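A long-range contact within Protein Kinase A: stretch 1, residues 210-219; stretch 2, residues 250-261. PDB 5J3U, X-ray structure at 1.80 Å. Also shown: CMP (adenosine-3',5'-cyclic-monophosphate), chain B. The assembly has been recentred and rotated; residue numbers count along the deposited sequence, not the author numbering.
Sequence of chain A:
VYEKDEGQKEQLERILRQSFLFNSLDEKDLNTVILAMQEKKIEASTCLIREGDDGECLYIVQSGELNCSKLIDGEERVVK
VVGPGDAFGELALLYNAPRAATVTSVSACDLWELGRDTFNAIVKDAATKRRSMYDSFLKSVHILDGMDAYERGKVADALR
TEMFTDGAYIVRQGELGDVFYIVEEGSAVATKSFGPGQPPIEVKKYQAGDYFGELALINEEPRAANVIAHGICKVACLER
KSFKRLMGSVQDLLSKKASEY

Stretch 1 (210-219) DYFGELALIN
Stretch 2 (250-261) VQDLLSKKASEY

What fills the apolar centre? Leu254, buried on the helix of stretch 2, points toward stretch 1 (chi1 m, chi2 t) and sits between two side chains. Its CB lies 3.5 Å from CD1 of Ile218 (m, t), and its CD2 lies 3.5 Å, obliquely, from CE1 of the Tyr211 ring (chi1 59°, chi2 80°). The branched aliphatic side chains of Leu254 and Ile218 suit this apolar site, and the two stretches together bury 465 Å².

How is the backbone laid out to allow this? Strand 211-212 leads through Gly213 (phi/psi 88/14, where a CB would jam against the preceding carbonyl) into a short helix that includes Leu215 and Ile218. Its axis passes 10.5 Å from that of the stretch 2 helix at a signed crossing angle of -107°. The CA atoms of Glu214 and Leu254 are 7.4 Å apart, those of Leu215 and Ala258 7.7 Å, and those of Ile218 and Ser255 6.9 Å.

How does the packing continue toward the C-terminus? Leu215 (m, t) starts sideways, but its end comes nearer: CD2 reaches 3.9 Å from Ala258 CB, a lone methyl, and CD1 3.8 Å from Tyr261 CE2. Residues 258-260 keep helical phi/psi, carrying Tyr261 (chi1 -74°, chi2 -57°) toward stretch 1.

What closes the polar edge? Tyr261 combines its apolar ring with a hydroxyl: OH donates a short hydrogen bond to Glu214 OE2, 2.5 Å away near the ring plane. Glu214 (chi1 75°, chi2 -68°, chi3 12°) has a second oxygen, OE1, which accepts from CMP O2' at 2.7 Å, so one carboxylate serves both tyrosine and nucleotide, whose C4 lies over a face of the Tyr261 ring. One water donates to Tyr211 O and Tyr261 OH, both at 2.7 Å; another donates to Glu214 OE2 at 2.6 Å and Leu254 O at 2.8 Å.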

# COMPACT_ATOMS: atom_id res chain seq x y z
N ASP A 210 15.90 -10.14 -3.93
CA ASP A 210 15.19 -11.44 -3.83
C ASP A 210 13.76 -11.27 -3.32
O ASP A 210 13.47 -10.34 -2.59
CB ASP A 210 15.90 -12.32 -2.84
CG ASP A 210 17.23 -12.83 -3.35
OD1 ASP A 210 17.40 -12.92 -4.57
OD2 ASP A 210 18.12 -13.13 -2.52
N TYR A 211 12.88 -12.21 -3.68
CA TYR A 211 11.48 -12.16 -3.24
C TYR A 211 11.17 -13.37 -2.37
O TYR A 211 11.88 -14.38 -2.43
CB TYR A 211 10.53 -12.13 -4.43
CG TYR A 211 10.66 -13.32 -5.33
CD1 TYR A 211 10.08 -14.54 -5.01
CD2 TYR A 211 11.46 -13.24 -6.50
CE1 TYR A 211 10.27 -15.65 -5.82
CE2 TYR A 211 11.66 -14.35 -7.31
CZ TYR A 211 11.07 -15.54 -6.97
OH TYR A 211 11.30 -16.62 -7.83
N PHE A 212 10.11 -13.24 -1.57
CA PHE A 212 9.60 -14.38 -0.80
C PHE A 212 8.14 -14.11 -0.44
O PHE A 212 7.67 -12.98 -0.57
CB PHE A 212 10.46 -14.62 0.45
CG PHE A 212 10.54 -13.46 1.40
CD1 PHE A 212 9.56 -13.28 2.40
CD2 PHE A 212 11.56 -12.53 1.34
CE1 PHE A 212 9.63 -12.27 3.33
CE2 PHE A 212 11.62 -11.47 2.27
CZ PHE A 212 10.66 -11.32 3.25
N GLY A 213 7.43 -15.14 0.05
CA GLY A 213 6.08 -14.96 0.51
C GLY A 213 5.08 -15.15 -0.61
O GLY A 213 3.93 -14.79 -0.44
N GLU A 214 5.51 -15.72 -1.75
CA GLU A 214 4.59 -15.93 -2.86
C GLU A 214 3.74 -17.19 -2.68
O GLU A 214 2.65 -17.23 -3.22
CB GLU A 214 5.27 -16.02 -4.22
CG GLU A 214 6.04 -17.28 -4.61
CD GLU A 214 7.33 -17.60 -3.85
OE1 GLU A 214 7.63 -17.00 -2.82
OE2 GLU A 214 8.10 -18.50 -4.30
N LEU A 215 4.27 -18.19 -1.98
CA LEU A 215 3.59 -19.49 -1.96
C LEU A 215 2.22 -19.45 -1.31
O LEU A 215 1.29 -20.10 -1.82
CB LEU A 215 4.45 -20.61 -1.34
CG LEU A 215 5.76 -20.91 -2.02
CD1 LEU A 215 6.52 -21.98 -1.25
CD2 LEU A 215 5.58 -21.29 -3.48
N ALA A 216 2.06 -18.69 -0.21
CA ALA A 216 0.74 -18.60 0.44
C ALA A 216 -0.28 -17.96 -0.50
O ALA A 216 -1.45 -18.31 -0.47
CB ALA A 216 0.80 -17.85 1.75
N LEU A 217 0.17 -17.02 -1.33
CA LEU A 217 -0.73 -16.32 -2.28
C LEU A 217 -1.12 -17.21 -3.45
O LEU A 217 -2.32 -17.32 -3.76
CB LEU A 217 -0.05 -15.03 -2.83
CG LEU A 217 0.40 -14.00 -1.79
CD1 LEU A 217 0.95 -12.72 -2.43
CD2 LEU A 217 -0.72 -13.63 -0.86
N ILE A 218 -0.15 -17.90 -4.05
CA ILE A 218 -0.37 -18.74 -5.19
C ILE A 218 -1.13 -20.01 -4.82
O ILE A 218 -2.00 -20.43 -5.58
CB ILE A 218 0.93 -19.12 -5.90
CG1 ILE A 218 1.56 -17.85 -6.50
CG2 ILE A 218 0.68 -20.15 -7.00
CD1 ILE A 218 3.01 -18.01 -6.88
N ASN A 219 -0.78 -20.60 -3.69
CA ASN A 219 -1.33 -21.92 -3.30
C ASN A 219 -2.48 -21.84 -2.34
O ASN A 219 -3.10 -22.88 -2.02
CB ASN A 219 -0.24 -22.77 -2.69
CG ASN A 219 0.85 -23.12 -3.66
OD1 ASN A 219 0.62 -23.28 -4.86
ND2 ASN A 219 2.03 -23.34 -3.14
N VAL A 250 3.37 -13.26 -14.43
CA VAL A 250 4.46 -13.52 -13.45
C VAL A 250 4.00 -14.55 -12.38
O VAL A 250 4.81 -15.29 -11.85
CB VAL A 250 4.99 -12.25 -12.80
CG1 VAL A 250 6.12 -12.59 -11.84
CG2 VAL A 250 5.48 -11.28 -13.86
N GLN A 251 2.72 -14.63 -12.12
CA GLN A 251 2.17 -15.66 -11.21
C GLN A 251 2.44 -17.07 -11.69
O GLN A 251 2.72 -17.99 -10.87
CB GLN A 251 0.66 -15.44 -11.01
CG GLN A 251 0.34 -14.09 -10.34
CD GLN A 251 -1.14 -13.77 -10.39
OE1 GLN A 251 -1.63 -13.02 -11.28
NE2 GLN A 251 -1.87 -14.30 -9.44
N ASP A 252 2.37 -17.24 -13.01
CA ASP A 252 2.70 -18.53 -13.65
C ASP A 252 4.17 -18.82 -13.54
O ASP A 252 4.55 -19.98 -13.27
CB ASP A 252 2.26 -18.59 -15.12
CG ASP A 252 0.78 -18.38 -15.31
OD1 ASP A 252 -0.04 -18.84 -14.48
OD2 ASP A 252 0.41 -17.80 -16.35
N LEU A 253 5.01 -17.81 -13.75
CA LEU A 253 6.46 -18.01 -13.55
C LEU A 253 6.79 -18.41 -12.13
O LEU A 253 7.65 -19.24 -11.91
CB LEU A 253 7.27 -16.75 -13.87
CG LEU A 253 7.24 -16.12 -15.24
CD1 LEU A 253 8.10 -14.85 -15.23
CD2 LEU A 253 7.78 -17.09 -16.30
N LEU A 254 6.14 -17.75 -11.16
CA LEU A 254 6.39 -18.01 -9.78
C LEU A 254 5.93 -19.42 -9.41
O LEU A 254 6.61 -20.13 -8.64
CB LEU A 254 5.69 -16.95 -8.89
CG LEU A 254 6.39 -15.59 -8.87
CD1 LEU A 254 5.49 -14.61 -8.15
CD2 LEU A 254 7.77 -15.65 -8.20
N SER A 255 4.83 -19.83 -10.00
CA SER A 255 4.27 -21.15 -9.74
C SER A 255 5.22 -22.24 -10.26
O SER A 255 5.52 -23.23 -9.56
CB SER A 255 2.91 -21.30 -10.39
OG SER A 255 2.26 -22.38 -9.79
N LYS A 256 5.72 -22.05 -11.47
CA LYS A 256 6.65 -23.02 -12.04
C LYS A 256 8.00 -23.05 -11.29
O LYS A 256 8.55 -24.13 -11.06
CB LYS A 256 6.79 -22.79 -13.56
CG LYS A 256 5.49 -23.11 -14.33
CD LYS A 256 5.76 -23.10 -15.85
CE LYS A 256 4.52 -23.30 -16.72
NZ LYS A 256 3.83 -22.00 -16.96
N LYS A 257 8.50 -21.89 -10.87
CA LYS A 257 9.73 -21.82 -10.10
C LYS A 257 9.65 -22.42 -8.69
O LYS A 257 10.68 -22.72 -8.11
CB LYS A 257 10.26 -20.41 -10.02
CG LYS A 257 10.70 -19.89 -11.37
CD LYS A 257 11.08 -18.42 -11.31
CE LYS A 257 12.37 -18.18 -10.53
NZ LYS A 257 13.55 -18.92 -11.10
N ALA A 258 8.44 -22.59 -8.17
CA ALA A 258 8.25 -23.24 -6.87
C ALA A 258 8.90 -24.60 -6.73
O ALA A 258 9.31 -24.95 -5.64
CB ALA A 258 6.77 -23.37 -6.53
N SER A 259 9.05 -25.34 -7.81
CA SER A 259 9.75 -26.64 -7.74
C SER A 259 11.24 -26.52 -7.36
O SER A 259 11.83 -27.49 -6.92
CB SER A 259 9.62 -27.38 -9.06
OG SER A 259 10.29 -26.60 -10.03
N GLU A 260 11.84 -25.35 -7.52
CA GLU A 260 13.20 -25.14 -7.05
C GLU A 260 13.40 -25.16 -5.52
O GLU A 260 14.54 -25.24 -5.07
CB GLU A 260 13.77 -23.86 -7.62
CG GLU A 260 13.81 -23.80 -9.15
CD GLU A 260 14.11 -22.39 -9.66
OE1 GLU A 260 14.74 -21.61 -8.91
OE2 GLU A 260 13.71 -22.07 -10.80
N TYR A 261 12.34 -25.04 -4.71
CA TYR A 261 12.48 -25.04 -3.23
C TYR A 261 12.91 -26.41 -2.59
O TYR A 261 12.41 -27.45 -3.02
CB TYR A 261 11.19 -24.59 -2.58
CG TYR A 261 10.97 -23.06 -2.72
CD1 TYR A 261 11.89 -22.15 -2.25
CD2 TYR A 261 9.81 -22.57 -3.30
CE1 TYR A 261 11.67 -20.77 -2.33
CE2 TYR A 261 9.59 -21.22 -3.42
CZ TYR A 261 10.51 -20.33 -2.94
OH TYR A 261 10.22 -18.97 -3.05
P CMP B . 5.34 -18.50 1.80
O1P CMP B . 4.27 -17.55 1.42
O2P CMP B . 4.94 -19.96 2.06
O5' CMP B . 6.05 -17.92 3.10
C5' CMP B . 7.30 -18.53 3.50
C4' CMP B . 8.23 -18.29 2.31
O4' CMP B . 9.55 -18.85 2.44
C3' CMP B . 7.72 -19.02 1.08
O3' CMP B . 6.49 -18.42 0.66
C2' CMP B . 8.88 -18.93 0.13
O2' CMP B . 8.95 -17.62 -0.51
C1' CMP B . 10.04 -18.96 1.12
N9 CMP B . 10.79 -20.18 1.06
C8 CMP B . 12.14 -20.21 1.03
N7 CMP B . 12.59 -21.52 1.02
C5 CMP B . 11.51 -22.32 1.09
C6 CMP B . 11.26 -23.79 1.10
N6 CMP B . 12.28 -24.70 1.07
N1 CMP B . 9.97 -24.16 1.14
C2 CMP B . 8.90 -23.33 1.20
N3 CMP B . 9.07 -21.96 1.18
C4 CMP B . 10.32 -21.44 1.10
O HOH W 1 12.02 -17.10 -2.20
O HOH W 2 8.47 -19.63 -6.59